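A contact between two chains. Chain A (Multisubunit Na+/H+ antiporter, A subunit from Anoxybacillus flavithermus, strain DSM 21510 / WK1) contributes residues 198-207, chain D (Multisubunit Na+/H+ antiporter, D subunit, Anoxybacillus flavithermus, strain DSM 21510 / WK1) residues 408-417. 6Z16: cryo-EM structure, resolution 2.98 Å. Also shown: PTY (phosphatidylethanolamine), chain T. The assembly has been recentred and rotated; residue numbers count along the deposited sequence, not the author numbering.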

ATOM      1  N   MET A 198     -66.809  55.424 -37.828  1.00 63.01           N
ATOM      2  CA  MET A 198     -66.363  54.202 -37.165  1.00 60.41           C
ATOM      3  C   MET A 198     -67.116  53.958 -35.866  1.00 53.74           C
ATOM      4  O   MET A 198     -67.409  52.805 -35.530  1.00 51.09           O
ATOM      5  CB  MET A 198     -64.861  54.251 -36.903  1.00 70.14           C
ATOM      6  CG  MET A 198     -64.003  53.992 -38.121  1.00 72.91           C
ATOM      7  SD  MET A 198     -64.403  52.399 -38.808  1.00 74.20           S
ATOM      8  CE  MET A 198     -63.928  51.339 -37.447  1.00 92.90           C
ATOM      9  N   PHE A 199     -67.424  55.029 -35.124  1.00 51.17           N
ATOM     10  CA  PHE A 199     -68.246  54.919 -33.920  1.00 45.39           C
ATOM     11  C   PHE A 199     -69.616  54.333 -34.235  1.00 46.55           C
ATOM     12  O   PHE A 199     -70.067  53.364 -33.590  1.00 47.86           O
ATOM     13  CB  PHE A 199     -68.326  56.311 -33.286  1.00 49.35           C
ATOM     14  CG  PHE A 199     -69.187  56.403 -32.068  1.00 74.48           C
ATOM     15  CD1 PHE A 199     -68.898  55.669 -30.934  1.00 82.71           C
ATOM     16  CD2 PHE A 199     -70.219  57.323 -32.018  1.00 79.82           C
ATOM     17  CE1 PHE A 199     -69.676  55.782 -29.802  1.00 88.10           C
ATOM     18  CE2 PHE A 199     -70.990  57.452 -30.887  1.00 82.48           C
ATOM     19  CZ  PHE A 199     -70.723  56.674 -29.778  1.00 87.18           C
ATOM     20  N   GLY A 200     -70.247  54.854 -35.288  1.00 44.38           N
ATOM     21  CA  GLY A 200     -71.515  54.298 -35.728  1.00 52.29           C
ATOM     22  C   GLY A 200     -71.411  52.869 -36.228  1.00 53.52           C
ATOM     23  O   GLY A 200     -72.290  52.050 -35.966  1.00 47.62           O
ATOM     24  N   GLY A 201     -70.315  52.538 -36.914  1.00 51.17           N
ATOM     25  CA  GLY A 201     -70.167  51.192 -37.443  1.00 46.71           C
ATOM     26  C   GLY A 201     -69.941  50.147 -36.369  1.00 47.71           C
ATOM     27  O   GLY A 201     -70.451  49.029 -36.465  1.00 50.11           O
ATOM     28  N   LEU A 202     -69.199  50.503 -35.318  1.00 47.88           N
ATOM     29  CA  LEU A 202     -68.981  49.567 -34.218  1.00 45.25           C
ATOM     30  C   LEU A 202     -70.259  49.326 -33.423  1.00 39.89           C
ATOM     31  O   LEU A 202     -70.571  48.178 -33.066  1.00 36.78           O
ATOM     32  CB  LEU A 202     -67.864  50.082 -33.318  1.00 38.79           C
ATOM     33  CG  LEU A 202     -66.493  50.032 -33.987  1.00 39.03           C
ATOM     34  CD1 LEU A 202     -65.461  50.756 -33.167  1.00 40.87           C
ATOM     35  CD2 LEU A 202     -66.084  48.595 -34.197  1.00 41.12           C
ATOM     36  N   LEU A 203     -71.037  50.384 -33.164  1.00 48.82           N
ATOM     37  CA  LEU A 203     -72.311  50.139 -32.488  1.00 55.09           C
ATOM     38  C   LEU A 203     -73.312  49.430 -33.400  1.00 59.29           C
ATOM     39  O   LEU A 203     -74.148  48.655 -32.918  1.00 63.14           O
ATOM     40  CB  LEU A 203     -72.868  51.449 -31.940  1.00 77.34           C
ATOM     41  CG  LEU A 203     -71.962  51.988 -30.826  1.00 83.31           C
ATOM     42  CD1 LEU A 203     -72.411  53.331 -30.326  1.00 65.70           C
ATOM     43  CD2 LEU A 203     -71.859  51.005 -29.668  1.00 88.21           C
ATOM     44  N   MET A 204     -73.189  49.625 -34.717  1.00 52.53           N
ATOM     45  CA  MET A 204     -73.955  48.849 -35.687  1.00 52.96           C
ATOM     46  C   MET A 204     -73.618  47.364 -35.614  1.00 47.99           C
ATOM     47  O   MET A 204     -74.514  46.514 -35.700  1.00 41.11           O
ATOM     48  CB  MET A 204     -73.673  49.382 -37.090  1.00 63.58           C
ATOM     49  CG  MET A 204     -74.373  48.631 -38.191  1.00 60.99           C
ATOM     50  SD  MET A 204     -76.133  48.927 -38.282  1.00 69.38           S
ATOM     51  CE  MET A 204     -76.109  50.418 -39.243  1.00 72.23           C
ATOM     52  N   LEU A 205     -72.326  47.040 -35.477  1.00 44.58           N
ATOM     53  CA  LEU A 205     -71.899  45.651 -35.307  1.00 36.07           C
ATOM     54  C   LEU A 205     -72.476  45.037 -34.043  1.00 40.59           C
ATOM     55  O   LEU A 205     -72.923  43.882 -34.055  1.00 46.44           O
ATOM     56  CB  LEU A 205     -70.374  45.565 -35.272  1.00 31.60           C
ATOM     57  CG  LEU A 205     -69.797  44.176 -34.974  1.00 41.38           C
ATOM     58  CD1 LEU A 205     -70.175  43.166 -36.040  1.00 61.54           C
ATOM     59  CD2 LEU A 205     -68.299  44.234 -34.784  1.00 41.39           C
ATOM     60  N   GLY A 206     -72.468  45.798 -32.944  1.00 38.36           N
ATOM     61  CA  GLY A 206     -73.074  45.309 -31.712  1.00 38.09           C
ATOM     62  C   GLY A 206     -74.561  45.033 -31.853  1.00 47.28           C
ATOM     63  O   GLY A 206     -75.065  44.017 -31.356  1.00 37.22           O
ATOM     64  N   GLY A 207     -75.269  45.906 -32.574  1.00 54.20           N
ATOM     65  CA  GLY A 207     -76.681  45.668 -32.832  1.00 39.27           C
ATOM     66  C   GLY A 207     -76.932  44.464 -33.723  1.00 43.71           C
ATOM     67  O   GLY A 207     -77.890  43.715 -33.505  1.00 38.71           O
TER
ATOM     68  N   ALA D 408     -69.840  44.701 -23.361  1.00 54.93           N
ATOM     69  CA  ALA D 408     -69.651  44.577 -24.803  1.00 45.37           C
ATOM     70  C   ALA D 408     -69.496  45.941 -25.462  1.00 36.64           C
ATOM     71  O   ALA D 408     -68.678  46.108 -26.381  1.00 34.26           O
ATOM     72  CB  ALA D 408     -70.821  43.815 -25.411  1.00 31.27           C
ATOM     73  N   ILE D 409     -70.246  46.935 -24.982  1.00 30.99           N
ATOM     74  CA  ILE D 409     -70.077  48.291 -25.492  1.00 37.23           C
ATOM     75  C   ILE D 409     -68.714  48.864 -25.093  1.00 38.01           C
ATOM     76  O   ILE D 409     -68.097  49.613 -25.868  1.00 36.18           O
ATOM     77  CB  ILE D 409     -71.265  49.153 -25.024  1.00 48.85           C
ATOM     78  CG1 ILE D 409     -72.556  48.595 -25.626  1.00 48.62           C
ATOM     79  CG2 ILE D 409     -71.120  50.599 -25.444  1.00 53.47           C
ATOM     80  CD1 ILE D 409     -73.810  49.160 -25.024  1.00 42.19           C
ATOM     81  N   VAL D 410     -68.196  48.478 -23.920  1.00 42.31           N
ATOM     82  CA  VAL D 410     -66.841  48.874 -23.522  1.00 45.73           C
ATOM     83  C   VAL D 410     -65.795  48.260 -24.454  1.00 37.74           C
ATOM     84  O   VAL D 410     -64.827  48.924 -24.841  1.00 35.58           O
ATOM     85  CB  VAL D 410     -66.594  48.508 -22.042  1.00 50.36           C
ATOM     86  CG1 VAL D 410     -65.128  48.621 -21.663  1.00 62.29           C
ATOM     87  CG2 VAL D 410     -67.373  49.435 -21.147  1.00 46.56           C
ATOM     88  N   ILE D 411     -66.004  47.002 -24.862  1.00 38.04           N
ATOM     89  CA  ILE D 411     -65.086  46.336 -25.794  1.00 47.82           C
ATOM     90  C   ILE D 411     -65.065  47.052 -27.144  1.00 52.89           C
ATOM     91  O   ILE D 411     -63.994  47.324 -27.709  1.00 56.55           O
ATOM     92  CB  ILE D 411     -65.471  44.855 -25.959  1.00 50.83           C
ATOM     93  CG1 ILE D 411     -65.311  44.100 -24.649  1.00 57.82           C
ATOM     94  CG2 ILE D 411     -64.618  44.187 -27.013  1.00 52.02           C
ATOM     95  CD1 ILE D 411     -65.944  42.750 -24.688  1.00 60.33           C
ATOM     96  N   LEU D 412     -66.249  47.402 -27.658  1.00 47.32           N
ATOM     97  CA  LEU D 412     -66.329  48.072 -28.957  1.00 38.80           C
ATOM     98  C   LEU D 412     -65.736  49.483 -28.912  1.00 44.54           C
ATOM     99  O   LEU D 412     -65.007  49.891 -29.831  1.00 53.20           O
ATOM    100  CB  LEU D 412     -67.782  48.092 -29.427  1.00 40.57           C
ATOM    101  CG  LEU D 412     -68.399  46.706 -29.656  1.00 47.33           C
ATOM    102  CD1 LEU D 412     -69.874  46.805 -29.960  1.00 38.99           C
ATOM    103  CD2 LEU D 412     -67.695  45.957 -30.760  1.00 39.23           C
ATOM    104  N   LEU D 413     -65.991  50.232 -27.833  1.00 39.50           N
ATOM    105  CA  LEU D 413     -65.386  51.557 -27.707  1.00 46.08           C
ATOM    106  C   LEU D 413     -63.880  51.484 -27.482  1.00 59.04           C
ATOM    107  O   LEU D 413     -63.148  52.394 -27.893  1.00 66.55           O
ATOM    108  CB  LEU D 413     -66.049  52.342 -26.578  1.00 67.09           C
ATOM    109  CG  LEU D 413     -67.205  53.285 -26.924  1.00 85.24           C
ATOM    110  CD1 LEU D 413     -66.690  54.423 -27.790  1.00 77.97           C
ATOM    111  CD2 LEU D 413     -68.380  52.583 -27.598  1.00 85.41           C
ATOM    112  N   SER D 414     -63.397  50.409 -26.855  1.00 55.50           N
ATOM    113  CA  SER D 414     -61.959  50.218 -26.723  1.00 54.13           C
ATOM    114  C   SER D 414     -61.317  49.960 -28.073  1.00 53.47           C
ATOM    115  O   SER D 414     -60.213  50.449 -28.340  1.00 55.69           O
ATOM    116  CB  SER D 414     -61.673  49.058 -25.779  1.00 64.80           C
ATOM    117  OG  SER D 414     -62.104  47.836 -26.348  1.00 76.25           O
ATOM    118  N   SER D 415     -61.995  49.182 -28.924  1.00 48.58           N
ATOM    119  CA  SER D 415     -61.543  48.983 -30.301  1.00 44.02           C
ATOM    120  C   SER D 415     -61.452  50.306 -31.052  1.00 36.76           C
ATOM    121  O   SER D 415     -60.482  50.557 -31.784  1.00 35.45           O
ATOM    122  CB  SER D 415     -62.489  48.027 -31.017  1.00 39.71           C
ATOM    123  OG  SER D 415     -62.135  47.889 -32.375  1.00 41.40           O
ATOM    124  N   LEU D 416     -62.436  51.180 -30.834  1.00 36.27           N
ATOM    125  CA  LEU D 416     -62.407  52.518 -31.421  1.00 39.72           C
ATOM    126  C   LEU D 416     -61.202  53.324 -30.947  1.00 43.32           C
ATOM    127  O   LEU D 416     -60.528  53.981 -31.750  1.00 39.00           O
ATOM    128  CB  LEU D 416     -63.686  53.255 -31.058  1.00 50.19           C
ATOM    129  CG  LEU D 416     -64.179  54.476 -31.820  1.00 56.02           C
ATOM    130  CD1 LEU D 416     -65.603  54.466 -31.484  1.00 62.55           C
ATOM    131  CD2 LEU D 416     -63.576  55.812 -31.419  1.00 53.33           C
ATOM    132  N   LEU D 417     -60.923  53.294 -29.644  1.00 40.41           N
ATOM    133  CA  LEU D 417     -59.847  54.126 -29.110  1.00 37.25           C
ATOM    134  C   LEU D 417     -58.462  53.603 -29.493  1.00 42.07           C
ATOM    135  O   LEU D 417     -57.538  54.401 -29.719  1.00 34.67           O
ATOM    136  CB  LEU D 417     -59.993  54.237 -27.598  1.00 35.12           C
ATOM    137  CG  LEU D 417     -61.234  55.017 -27.167  1.00 41.86           C
ATOM    138  CD1 LEU D 417     -61.444  54.928 -25.673  1.00 25.02           C
ATOM    139  CD2 LEU D 417     -61.115  56.460 -27.603  1.00 37.34           C
TER
HETATM  140  C1  PTY T 906     -80.111  47.561 -20.133  1.00115.44           C
HETATM  141  C2  PTY T 906     -85.866  49.405 -21.764  1.00133.84           C
HETATM  142  C3  PTY T 906     -86.380  47.980 -22.083  1.00139.44           C
HETATM  143  O4  PTY T 906     -79.440  48.841 -20.157  1.00112.68           O
HETATM  144  C5  PTY T 906     -81.824  46.308 -21.508  1.00143.66           C
HETATM  145  C6  PTY T 906     -81.380  47.639 -20.946  1.00134.58           C
HETATM  146  O7  PTY T 906     -81.383  48.715 -21.959  1.00138.30           O
HETATM  147  C8  PTY T 906     -80.576  48.703 -23.050  1.00138.59           C
HETATM  148  O10 PTY T 906     -79.691  47.912 -23.247  1.00142.11           O
HETATM  149  C11 PTY T 906     -80.936  49.816 -23.987  1.00118.52           C
HETATM  150  C12 PTY T 906     -79.942  50.000 -25.125  1.00101.03           C
HETATM  151  C13 PTY T 906     -78.677  50.731 -24.714  1.00114.46           C
HETATM  152  C14 PTY T 906     -77.824  51.128 -25.901  1.00127.54           C
HETATM  153  C15 PTY T 906     -76.755  52.167 -25.611  1.00122.42           C
HETATM  154  C16 PTY T 906     -76.320  52.917 -26.856  1.00124.05           C
HETATM  155  C17 PTY T 906     -75.239  53.963 -26.643  1.00134.47           C
HETATM  156  C18 PTY T 906     -73.869  53.382 -26.346  1.00142.81           C
HETATM  157  C19 PTY T 906     -72.728  54.370 -26.533  1.00140.08           C
HETATM  158  C20 PTY T 906     -72.844  55.617 -25.677  1.00141.98           C
HETATM  159  C30 PTY T 906     -78.186  48.827 -20.602  1.00109.58           C
HETATM  160  C31 PTY T 906     -77.567  50.191 -20.585  1.00 97.70           C
HETATM  161  O30 PTY T 906     -77.626  47.836 -20.974  1.00116.76           O
HETATM  162  C32 PTY T 906     -76.194  50.188 -21.241  1.00 82.38           C
HETATM  163  C33 PTY T 906     -75.547  51.556 -21.302  1.00 83.92           C
HETATM  164  C34 PTY T 906     -74.197  51.546 -21.989  1.00 92.32           C
HETATM  165  C35 PTY T 906     -73.486  52.887 -22.001  1.00108.51           C
HETATM  166  C36 PTY T 906     -72.087  52.821 -22.597  1.00113.01           C
HETATM  167  C37 PTY T 906     -71.318  54.127 -22.529  1.00117.52           C
HETATM  168  P1  PTY T 906     -84.289  46.303 -22.250  1.00172.95           P
HETATM  169  O11 PTY T 906     -85.467  47.040 -21.462  1.00158.79           O
HETATM  170  O12 PTY T 906     -83.828  47.191 -23.168  1.00175.57           O
HETATM  171  O13 PTY T 906     -84.723  45.077 -22.766  1.00168.68           O
HETATM  172  O14 PTY T 906     -83.233  46.129 -21.243  1.00158.58           O
HETATM  173  N1  PTY T 906     -86.653  50.381 -22.521  1.00127.66           N

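The contact between these two stretches of the antiporter's A and D subunits is a largely apolar packing of two roughly antiparallel helices, held by interlocking leucines and one phenylalanine, with no hydrogen bond passing between the chains. It illustrates a general principle of membrane-protein assembly: where the backbone satisfies its own polar groups, shape and close packing can do the work of association.

Both segments are helical throughout and belong to longer helices. Their axes approach to 9.7 Å, and their N-to-C directions differ by 149°. The register follows from this: Phe199(A) lies across from Leu416(D), Leu202(A) from Leu412(D), and Gly206(A) from Ile409(D). The spacing of three or four residues on each side is that of a single helical face. Within each helix, i-to-i+4 hydrogen bonds such as Leu416(D) N to Leu412(D) O at 3.0 Å occupy the peptide groups and leave the side chains to meet.

The centre is the pairing of Leu202(A) with Leu412(D), the two residues that lose the most surface to the opposing stretch. Each points its CA-to-CB bond toward the other helix, and each adopts the m,t rotamer common for leucine in helices. Leu202(A) CB and Leu412(D) CB stand 4.4 Å apart, while Leu412(D) CD1 comes to 3.5 Å from the carbonyl atom Leu202(A) O, a van der Waals approach to an oxygen that already accepts a hydrogen bond from Gly206(A) N. The same methyl reaches Gly206(A), where Leu412(D) CD1 lies 3.9 Å from Gly206(A) CA. Glycine suits this position because a CB there would point toward chain D and sit only 3.1 Å from Leu412(D) CD1, too tight for two carbons. On the other branch, Leu412(D) CD2 meets Leu205(A) CD2 at 4.4 Å, a looser contact.

Toward the start of the A stretch, Leu416(D) continues the packing. Leu416(D) CB lies 3.7 Å from Leu202(A) CD1, and Leu416(D) CD1 lies 3.6 Å from Phe199(A) CD1, approaching the ring at its edge, near the ring plane. Although the CA-to-CB bond of Phe199(A) points sideways, the t rotamer and the length of the side chain let the ring also reach Leu413(D), with Phe199(A) CE1 at 3.8 Å from Leu413(D) CD1.

Leu203(A) and Leu413(D) show how sideways-pointing residues can widen an interface: in both, the end of the side chain comes nearer than its root. Leu203(A) CD2 lies 4.3 Å from both Leu413(D) CD2 and Ile409(D) CG2. This flank also meets the phosphatidylethanolamine, whose C19 is 3.9 Å from Leu203(A) CD1 and whose C36 is 3.7 Å from Ile409(D) CG2, so lipid tails adjoin the protein packing.

The two serines fit the apolar setting because their hydroxyls are satisfied: Ser414(D), whose CA-to-CB bond points away from chain A, donates from Ser414(D) OG to Ile411(D) O at a very short 2.4 Å, and Ser415(D) is hydrogen-bonded elsewhere in the structure. In all, 421 Å² is buried, counting both sides.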